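PDB 5T12: phosphoenolpyruvate--protein phosphotransferase from Escherichia coli, which probably passes the phosphoryl group of phosphoenolpyruvate to the carrier protein NPr in the nitrogen-related phosphotransferase system. Local coordinates for residues A[59-64]-A[71-76]; A[90-95]-A[103-108]; A[214-219]-A[223-228]. The protein carries 1 engineered substitution. All coordinates share one frame; numbering follows the deposited sequence.

Interaction 1: residues A[59-64]-A[71-76]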
loop_
_atom_site.group_PDB
_atom_site.type_symbol
_atom_site.label_atom_id
_atom_site.label_comp_id
_atom_site.label_asym_id
_atom_site.label_seq_id
_atom_site.Cartn_x
_atom_site.Cartn_y
_atom_site.Cartn_z
ATOM N N LYS A 59 -8.660 7.606 13.169
ATOM C CA LYS A 59 -9.634 7.291 14.209
ATOM C C LYS A 59 -9.403 5.900 14.783
ATOM O O LYS A 59 -9.603 5.681 15.983
ATOM C CB LYS A 59 -11.049 7.408 13.643
ATOM C CG LYS A 59 -12.151 6.949 14.582
ATOM C CD LYS A 59 -13.428 6.689 13.807
ATOM C CE LYS A 59 -13.196 5.646 12.726
ATOM N NZ LYS A 59 -14.361 5.515 11.813
ATOM N N ARG A 60 -8.976 4.954 13.946
ATOM C CA ARG A 60 -8.703 3.600 14.415
ATOM C C ARG A 60 -7.326 3.493 15.059
ATOM O O ARG A 60 -7.170 2.820 16.085
ATOM C CB ARG A 60 -8.813 2.612 13.256
ATOM C CG ARG A 60 -10.230 2.296 12.819
ATOM C CD ARG A 60 -10.204 1.484 11.539
ATOM N NE ARG A 60 -9.088 0.542 11.535
ATOM C CZ ARG A 60 -8.699 -0.152 10.471
ATOM N NH1 ARG A 60 -7.670 -0.984 10.561
ATOM N NH2 ARG A 60 -9.336 -0.013 9.318
ATOM N N PHE A 61 -6.318 4.142 14.469
ATOM C CA PHE A 61 -4.954 4.027 14.975
ATOM C C PHE A 61 -4.803 4.612 16.372
ATOM O O PHE A 61 -3.907 4.190 17.111
ATOM C CB PHE A 61 -3.973 4.715 14.023
ATOM C CG PHE A 61 -3.881 4.068 12.671
ATOM C CD1 PHE A 61 -4.278 2.754 12.485
ATOM C CD2 PHE A 61 -3.396 4.777 11.584
ATOM C CE1 PHE A 61 -4.194 2.161 11.241
ATOM C CE2 PHE A 61 -3.308 4.188 10.338
ATOM C CZ PHE A 61 -3.708 2.879 10.166
ATOM N N ALA A 62 -5.661 5.566 16.749
ATOM C CA ALA A 62 -5.583 6.168 18.077
ATOM C C ALA A 62 -5.632 5.116 19.179
ATOM O O ALA A 62 -5.090 5.334 20.269
ATOM C CB ALA A 62 -6.715 7.180 18.258
ATOM N N ALA A 63 -6.257 3.973 18.913
ATOM C CA ALA A 63 -6.325 2.878 19.879
ATOM C C ALA A 63 -5.209 1.878 19.576
ATOM O O ALA A 63 -5.292 1.108 18.616
ATOM C CB ALA A 63 -7.701 2.219 19.845
ATOM N N GLY A 64 -4.145 1.922 20.375
ATOM C CA GLY A 64 -3.160 0.847 20.529
ATOM C C GLY A 64 -1.979 0.664 19.577
ATOM O O GLY A 64 -0.896 0.266 20.012
ATOM N N ALA A 71 -1.557 10.576 14.282
ATOM C CA ALA A 71 -1.349 12.004 14.074
ATOM C C ALA A 71 -0.934 12.309 12.640
ATOM O O ALA A 71 -1.430 13.269 12.040
ATOM C CB ALA A 71 -0.301 12.532 15.054
ATOM N N ILE A 72 -0.025 11.508 12.078
ATOM C CA ILE A 72 0.423 11.736 10.707
ATOM C C ILE A 72 -0.729 11.534 9.730
ATOM O O ILE A 72 -0.904 12.310 8.783
ATOM C CB ILE A 72 1.618 10.823 10.374
ATOM C CG1 ILE A 72 2.787 11.105 11.319
ATOM C CG2 ILE A 72 2.054 11.019 8.932
ATOM C CD1 ILE A 72 4.042 10.325 10.989
ATOM N N PHE A 73 -1.534 10.491 9.946
ATOM C CA PHE A 73 -2.701 10.272 9.098
ATOM C C PHE A 73 -3.748 11.361 9.289
ATOM O O PHE A 73 -4.536 11.627 8.375
ATOM C CB PHE A 73 -3.303 8.894 9.378
ATOM C CG PHE A 73 -2.833 7.825 8.433
ATOM C CD1 PHE A 73 -1.514 7.403 8.437
ATOM C CD2 PHE A 73 -3.715 7.238 7.541
ATOM C CE1 PHE A 73 -1.083 6.420 7.565
ATOM C CE2 PHE A 73 -3.291 6.254 6.667
ATOM C CZ PHE A 73 -1.972 5.844 6.680
ATOM N N ASP A 74 -3.772 12.001 10.461
ATOM C CA ASP A 74 -4.709 13.098 10.678
ATOM C C ASP A 74 -4.316 14.325 9.866
ATOM O O ASP A 74 -5.174 14.972 9.252
ATOM C CB ASP A 74 -4.781 13.443 12.165
ATOM C CG ASP A 74 -5.848 14.474 12.471
ATOM O OD1 ASP A 74 -6.944 14.389 11.879
ATOM O OD2 ASP A 74 -5.590 15.373 13.299
ATOM N N LEU A 75 -3.023 14.660 9.849
ATOM C CA LEU A 75 -2.558 15.803 9.071
ATOM C C LEU A 75 -2.776 15.585 7.579
ATOM O O LEU A 75 -3.156 16.513 6.857
ATOM C CB LEU A 75 -1.079 16.068 9.358
ATOM C CG LEU A 75 -0.720 16.539 10.767
ATOM C CD1 LEU A 75 0.783 16.726 10.902
ATOM C CD2 LEU A 75 -1.453 17.829 11.094
ATOM N N TYR A 76 -2.541 14.362 7.098
ATOM C CA TYR A 76 -2.687 14.095 5.671
ATOM C C TYR A 76 -4.146 14.122 5.236
ATOM O O TYR A 76 -4.436 14.429 4.074
ATOM C CB TYR A 76 -2.043 12.754 5.318
ATOM C CG TYR A 76 -0.534 12.803 5.328
ATOM C CD1 TYR A 76 0.138 14.002 5.130
ATOM C CD2 TYR A 76 0.220 11.657 5.536
ATOM C CE1 TYR A 76 1.515 14.060 5.138
ATOM C CE2 TYR A 76 1.602 11.704 5.546
ATOM C CZ TYR A 76 2.243 12.910 5.346
ATOM O OH TYR A 76 3.618 12.971 5.354
#
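The shortest polar bond beside the F61–F73 contact is a backbone one, L75 N to A71 O at 3.0 Å, which keeps the turn carrying F73 in regular helical shape. Just beyond it, S77 OG turns back on the same helix, bonding to D74 O and more weakly to F73 O. The contact itself is purely aromatic. One corner of the F61 ring, CE2, points at the middle of the F73 ring, and this atom lies 3.9 Å above the F73 plane. The spacing to the ring carbons is accordingly even: CE2 of F61 is 4.1 Å from CG of F73, with CD1, CD2 and CE1 of F73 at nearly the same distance. With the ring centres of F61 and F73 5.3 Å apart and their planes at 81°, this is a T-shaped stack in which F61 gives the edge and F73 the face. A C-H of F61 is thereby directed into the pi cloud of F73. The CG of F61 lies anti to its carbonyl carbon, beside the backbone N (chi1 -65°), and this swings the ring off helix 36-61 into the angle between the two helices. F73 points back at it from the first turns of helix 68-80. Neither ring works alone: F73 also stacks with F54, and F61 meets the nearly parallel ring of Y57. At the end of 71-76, Y76 OH bonds to D128. The pair joins the end of helix 36-61 to the early part of helix 68-80, with helix 187-195 packed against it: A194 and L195 touch F61, and M191 touches F73.

Interaction 2: residues A[90-95]-A[103-108]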
loop_
_atom_site.group_PDB
_atom_site.type_symbol
_atom_site.label_atom_id
_atom_site.label_comp_id
_atom_site.label_asym_id
_atom_site.label_seq_id
_atom_site.Cartn_x
_atom_site.Cartn_y
_atom_site.Cartn_z
ATOM N N PHE A 90 -7.121 21.358 -10.358
ATOM C CA PHE A 90 -8.011 21.912 -11.373
ATOM C C PHE A 90 -7.252 22.753 -12.389
ATOM O O PHE A 90 -7.682 22.865 -13.543
ATOM C CB PHE A 90 -9.113 22.747 -10.718
ATOM C CG PHE A 90 -10.255 21.934 -10.178
ATOM C CD1 PHE A 90 -10.161 20.555 -10.080
ATOM C CD2 PHE A 90 -11.432 22.549 -9.784
ATOM C CE1 PHE A 90 -11.213 19.805 -9.586
ATOM C CE2 PHE A 90 -12.490 21.805 -9.294
ATOM C CZ PHE A 90 -12.379 20.431 -9.194
ATOM N N ALA A 91 -6.129 23.352 -11.981
ATOM C CA ALA A 91 -5.320 24.130 -12.912
ATOM C C ALA A 91 -4.744 23.256 -14.017
ATOM O O ALA A 91 -4.562 23.723 -15.147
ATOM C CB ALA A 91 -4.199 24.846 -12.161
ATOM N N GLU A 92 -4.451 21.991 -13.714
ATOM C CA GLU A 92 -3.976 21.073 -14.743
ATOM C C GLU A 92 -5.113 20.566 -15.621
ATOM O O GLU A 92 -4.889 20.253 -16.794
ATOM C CB GLU A 92 -3.233 19.899 -14.103
ATOM C CG GLU A 92 -1.899 20.281 -13.479
ATOM C CD GLU A 92 -0.888 20.750 -14.509
ATOM O OE1 GLU A 92 -0.917 20.239 -15.648
ATOM O OE2 GLU A 92 -0.068 21.634 -14.182
ATOM N N VAL A 93 -6.330 20.484 -15.078
ATOM C CA VAL A 93 -7.473 20.061 -15.883
ATOM C C VAL A 93 -7.819 21.123 -16.919
ATOM O O VAL A 93 -8.160 20.804 -18.064
ATOM C CB VAL A 93 -8.677 19.742 -14.978
ATOM C CG1 VAL A 93 -9.873 19.307 -15.813
ATOM C CG2 VAL A 93 -8.311 18.668 -13.975
ATOM N N ASP A 94 -7.734 22.401 -16.537
ATOM C CA ASP A 94 -8.008 23.479 -17.480
ATOM C C ASP A 94 -6.999 23.515 -18.619
ATOM O O ASP A 94 -7.302 24.064 -19.685
ATOM C CB ASP A 94 -8.031 24.824 -16.750
ATOM C CG ASP A 94 -9.135 24.906 -15.712
ATOM O OD1 ASP A 94 -10.089 24.101 -15.789
ATOM O OD2 ASP A 94 -9.054 25.777 -14.821
ATOM N N LYS A 95 -5.812 22.944 -18.423
ATOM C CA LYS A 95 -4.846 22.782 -19.503
ATOM C C LYS A 95 -5.193 21.627 -20.433
ATOM O O LYS A 95 -4.455 21.381 -21.393
ATOM C CB LYS A 95 -3.441 22.575 -18.930
ATOM C CG LYS A 95 -2.913 23.757 -18.130
ATOM C CD LYS A 95 -1.542 23.457 -17.547
ATOM C CE LYS A 95 -0.999 24.640 -16.763
ATOM N NZ LYS A 95 0.330 24.337 -16.164
ATOM N N VAL A 103 -3.024 14.407 -11.245
ATOM C CA VAL A 103 -2.500 13.920 -9.973
ATOM C C VAL A 103 -1.002 13.665 -10.078
ATOM O O VAL A 103 -0.233 14.026 -9.179
ATOM C CB VAL A 103 -3.264 12.658 -9.530
ATOM C CG1 VAL A 103 -2.578 12.009 -8.338
ATOM C CG2 VAL A 103 -4.703 13.004 -9.189
ATOM N N LYS A 104 -0.561 13.053 -11.180
ATOM C CA LYS A 104 0.864 12.787 -11.356
ATOM C C LYS A 104 1.661 14.082 -11.431
ATOM O O LYS A 104 2.764 14.173 -10.878
ATOM C CB LYS A 104 1.091 11.944 -12.612
ATOM C CG LYS A 104 2.553 11.634 -12.893
ATOM C CD LYS A 104 2.709 10.715 -14.093
ATOM C CE LYS A 104 4.165 10.338 -14.314
ATOM N NZ LYS A 104 4.321 9.315 -15.384
ATOM N N THR A 105 1.116 15.099 -12.100
ATOM C CA THR A 105 1.831 16.363 -12.248
ATOM C C THR A 105 1.990 17.068 -10.905
ATOM O O THR A 105 3.091 17.500 -10.548
ATOM C CB THR A 105 1.099 17.265 -13.243
ATOM O OG1 THR A 105 0.999 16.602 -14.509
ATOM C CG2 THR A 105 1.848 18.578 -13.421
ATOM N N VAL A 106 0.901 17.184 -10.144
ATOM C CA VAL A 106 0.944 17.936 -8.893
ATOM C C VAL A 106 1.807 17.219 -7.861
ATOM O O VAL A 106 2.654 17.835 -7.204
ATOM C CB VAL A 106 -0.481 18.181 -8.366
ATOM C CG1 VAL A 106 -0.438 18.731 -6.949
ATOM C CG2 VAL A 106 -1.226 19.135 -9.286
ATOM N N ILE A 107 1.610 15.908 -7.706
ATOM C CA ILE A 107 2.303 15.170 -6.651
ATOM C C ILE A 107 3.808 15.171 -6.896
ATOM O O ILE A 107 4.602 15.426 -5.982
ATOM C CB ILE A 107 1.744 13.739 -6.534
ATOM C CG1 ILE A 107 0.582 13.692 -5.534
ATOM C CG2 ILE A 107 2.830 12.761 -6.108
ATOM C CD1 ILE A 107 -0.681 14.382 -6.002
ATOM N N GLU A 108 4.223 14.899 -8.135
ATOM C CA GLU A 108 5.652 14.854 -8.435
ATOM C C GLU A 108 6.288 16.234 -8.323
ATOM O O GLU A 108 7.443 16.357 -7.899
ATOM C CB GLU A 108 5.884 14.266 -9.826
ATOM C CG GLU A 108 5.484 12.804 -9.946
ATOM C CD GLU A 108 6.005 12.149 -11.211
ATOM O OE1 GLU A 108 5.802 10.927 -11.372
ATOM O OE2 GLU A 108 6.620 12.851 -12.040
#
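E92 leaves its helix with CG beside the backbone N and then bends at the next bond (chi2 -65°), which turns its carboxylate to T105; there the methyl CG2, anti to the backbone N of T105 (chi1 -59°), is the branch presented to E92. The two side chains cross at about a right angle, and the T105 methyl sits over one face of the carboxylate: CG2 of T105 is 3.7 Å from CD of E92, with both carboxylate oxygens nearly as close. This is van der Waals contact only. The hydroxyl of T105 is used elsewhere, on W101 O one turn back in its own helix, and OE2 of E92 forms a salt bridge with NZ of K95, 3.4 Å long and weak as a hydrogen bond. One residue on from T105, CG2 of V106 comes to 4.4 Å from CG of E92, a loose touch that continues into L85 and L89 of helix 83-94. At their nearest point, E92 and T105, the backbones are 7.9 Å apart between CA atoms. Here two successive helices, 83-94 and 99-115, pack across a short connection, as expected in the helical domain of the EI family, which in relatives docks the phosphocarrier partner.

Interaction 3: residues A[214-219]-A[223-228]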
loop_
_atom_site.group_PDB
_atom_site.type_symbol
_atom_site.label_atom_id
_atom_site.label_comp_id
_atom_site.label_asym_id
_atom_site.label_seq_id
_atom_site.Cartn_x
_atom_site.Cartn_y
_atom_site.Cartn_z
ATOM N N THR A 214 -0.197 -21.198 -2.483
ATOM C CA THR A 214 -0.775 -21.015 -1.159
ATOM C C THR A 214 0.332 -20.858 -0.123
ATOM O O THR A 214 1.297 -21.628 -0.107
ATOM C CB THR A 214 -1.671 -22.198 -0.797
ATOM O OG1 THR A 214 -2.752 -22.286 -1.735
ATOM C CG2 THR A 214 -2.241 -22.029 0.606
ATOM N N LEU A 215 0.189 -19.860 0.744
ATOM C CA LEU A 215 1.180 -19.568 1.766
ATOM C C LEU A 215 0.497 -19.366 3.110
ATOM O O LEU A 215 -0.649 -18.912 3.181
ATOM C CB LEU A 215 1.992 -18.311 1.419
ATOM C CG LEU A 215 2.595 -18.191 0.020
ATOM C CD1 LEU A 215 3.157 -16.794 -0.184
ATOM C CD2 LEU A 215 3.673 -19.237 -0.203
ATOM N N ILE A 216 1.212 -19.712 4.177
ATOM C CA ILE A 216 0.825 -19.371 5.541
ATOM C C ILE A 216 1.917 -18.481 6.114
ATOM O O ILE A 216 3.067 -18.913 6.254
ATOM C CB ILE A 216 0.626 -20.614 6.423
ATOM C CG1 ILE A 216 -0.467 -21.520 5.856
ATOM C CG2 ILE A 216 0.280 -20.199 7.848
ATOM C CD1 ILE A 216 -0.781 -22.710 6.741
ATOM N N VAL A 217 1.563 -17.241 6.439
ATOM C CA VAL A 217 2.486 -16.303 7.065
ATOM C C VAL A 217 2.192 -16.266 8.558
ATOM O O VAL A 217 1.042 -16.070 8.971
ATOM C CB VAL A 217 2.383 -14.903 6.432
ATOM C CG1 VAL A 217 0.932 -14.452 6.335
ATOM C CG2 VAL A 217 3.210 -13.898 7.222
ATOM N N ASP A 218 3.226 -16.483 9.367
ATOM C CA ASP A 218 3.116 -16.498 10.824
ATOM C C ASP A 218 3.970 -15.353 11.360
ATOM O O ASP A 218 5.199 -15.462 11.428
ATOM C CB ASP A 218 3.553 -17.849 11.389
ATOM C CG ASP A 218 3.571 -17.875 12.908
ATOM O OD1 ASP A 218 2.887 -17.038 13.536
ATOM O OD2 ASP A 218 4.267 -18.743 13.474
ATOM N N GLY A 219 3.313 -14.255 11.735
ATOM C CA GLY A 219 3.995 -13.086 12.254
ATOM C C GLY A 219 4.316 -13.118 13.729
ATOM O O GLY A 219 5.033 -12.238 14.214
ATOM N N GLU A 223 7.564 -17.296 10.848
ATOM C CA GLU A 223 7.552 -18.503 10.040
ATOM C C GLU A 223 6.727 -18.279 8.781
ATOM O O GLU A 223 5.724 -17.558 8.796
ATOM C CB GLU A 223 6.973 -19.689 10.822
ATOM C CG GLU A 223 7.646 -19.949 12.155
ATOM C CD GLU A 223 6.873 -20.937 13.004
ATOM O OE1 GLU A 223 5.763 -21.333 12.590
ATOM O OE2 GLU A 223 7.371 -21.318 14.084
ATOM N N LEU A 224 7.161 -18.901 7.686
ATOM C CA LEU A 224 6.395 -18.938 6.447
ATOM C C LEU A 224 6.311 -20.377 5.969
ATOM O O LEU A 224 7.331 -21.071 5.899
ATOM C CB LEU A 224 7.020 -18.064 5.354
ATOM C CG LEU A 224 6.256 -18.131 4.026
ATOM C CD1 LEU A 224 4.935 -17.383 4.112
ATOM C CD2 LEU A 224 7.081 -17.607 2.876
ATOM N N LEU A 225 5.104 -20.821 5.635
ATOM C CA LEU A 225 4.858 -22.186 5.189
ATOM C C LEU A 225 4.424 -22.160 3.730
ATOM O O LEU A 225 3.419 -21.529 3.390
ATOM C CB LEU A 225 3.796 -22.859 6.055
ATOM C CG LEU A 225 4.152 -23.002 7.535
ATOM C CD1 LEU A 225 3.036 -23.698 8.293
ATOM C CD2 LEU A 225 5.460 -23.755 7.694
ATOM N N VAL A 226 5.174 -22.849 2.876
ATOM C CA VAL A 226 4.869 -22.927 1.452
ATOM C C VAL A 226 4.178 -24.258 1.180
ATOM O O VAL A 226 4.735 -25.321 1.481
ATOM C CB VAL A 226 6.137 -22.778 0.597
ATOM C CG1 VAL A 226 5.775 -22.643 -0.868
ATOM C CG2 VAL A 226 6.958 -21.585 1.067
ATOM N N ASP A 227 2.967 -24.194 0.611
ATOM C CA ASP A 227 2.181 -25.336 0.146
ATOM C C ASP A 227 1.653 -26.168 1.309
ATOM O O ASP A 227 2.001 -27.352 1.418
ATOM C CB ASP A 227 3.012 -26.236 -0.769
ATOM C CG ASP A 227 3.534 -25.513 -1.989
ATOM O OD1 ASP A 227 2.756 -24.761 -2.623
ATOM O OD2 ASP A 227 4.726 -25.698 -2.319
ATOM N N PRO A 228 0.811 -25.603 2.206
ATOM C CA PRO A 228 0.495 -26.327 3.447
ATOM C C PRO A 228 -0.335 -27.585 3.246
ATOM O O PRO A 228 -0.329 -28.459 4.118
ATOM C CB PRO A 228 -0.274 -25.288 4.278
ATOM C CG PRO A 228 -0.813 -24.324 3.279
ATOM C CD PRO A 228 0.252 -24.238 2.222
#
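D218 and E223 lie side by side and point the same way; this shared direction brings OD2 of D218 to 3.1 Å from OE1 of E223, with the carboxylate planes turned 83° from each other. Two acceptors so near would probably repel unless a proton or a cation lies between them; the other oxygen of D218 is tied to Y220 N in the turn. With an alanine in place of E223, CG and the carboxylate are gone, and OD2 of D218 is likely to lose the cover of that chain, keeping only the touch of CB. L215 and V226 also run side by side, CD2 of L215 4.1 Å from CG1 of V226. These are the strands of an antiparallel beta hairpin, 214-218 and 223-226, flanked by strands 11-18 and 2-3 in the mixed sheet; I216 and L225 are hydrogen-bonded both ways, N of L225 reaching O of I216 at 2.9 Å. L224, its CG anti to the backbone N (chi1 178°), swings CD1 over toward strand 214-218, 3.2 Å from O of I216. At the open end P228 is crossed obliquely by I216, whose CD1 lies 3.6 Å from CB of P228, and at about a right angle by T214, whose CG2 is 3.7 Å from CD of P228.

In the fold
Interactions 1 and 2 belong to the helical part of this EIN-type domain, an internal piece of the longer protein; helices 68-80 and 83-94, one from each, are successive, yet the centres are 28 Å apart. Interaction 3 lies in the sheet, its centre about 43 Å from that of interaction 2, on the opposite side of the chain's centre. None is wholly buried. Interaction 1 is aromatic and touches helix 187-195, which in relatives begins at the phosphorylated histidine, here a glutamine, probably the engineered change. Interaction 2, farther out, is thin and mixes methyl with carboxylate. Interaction 3, much the largest, rests on backbone hydrogen bonds, with one apolar face packed on the protein and I216 and L225 beside the acids on the other.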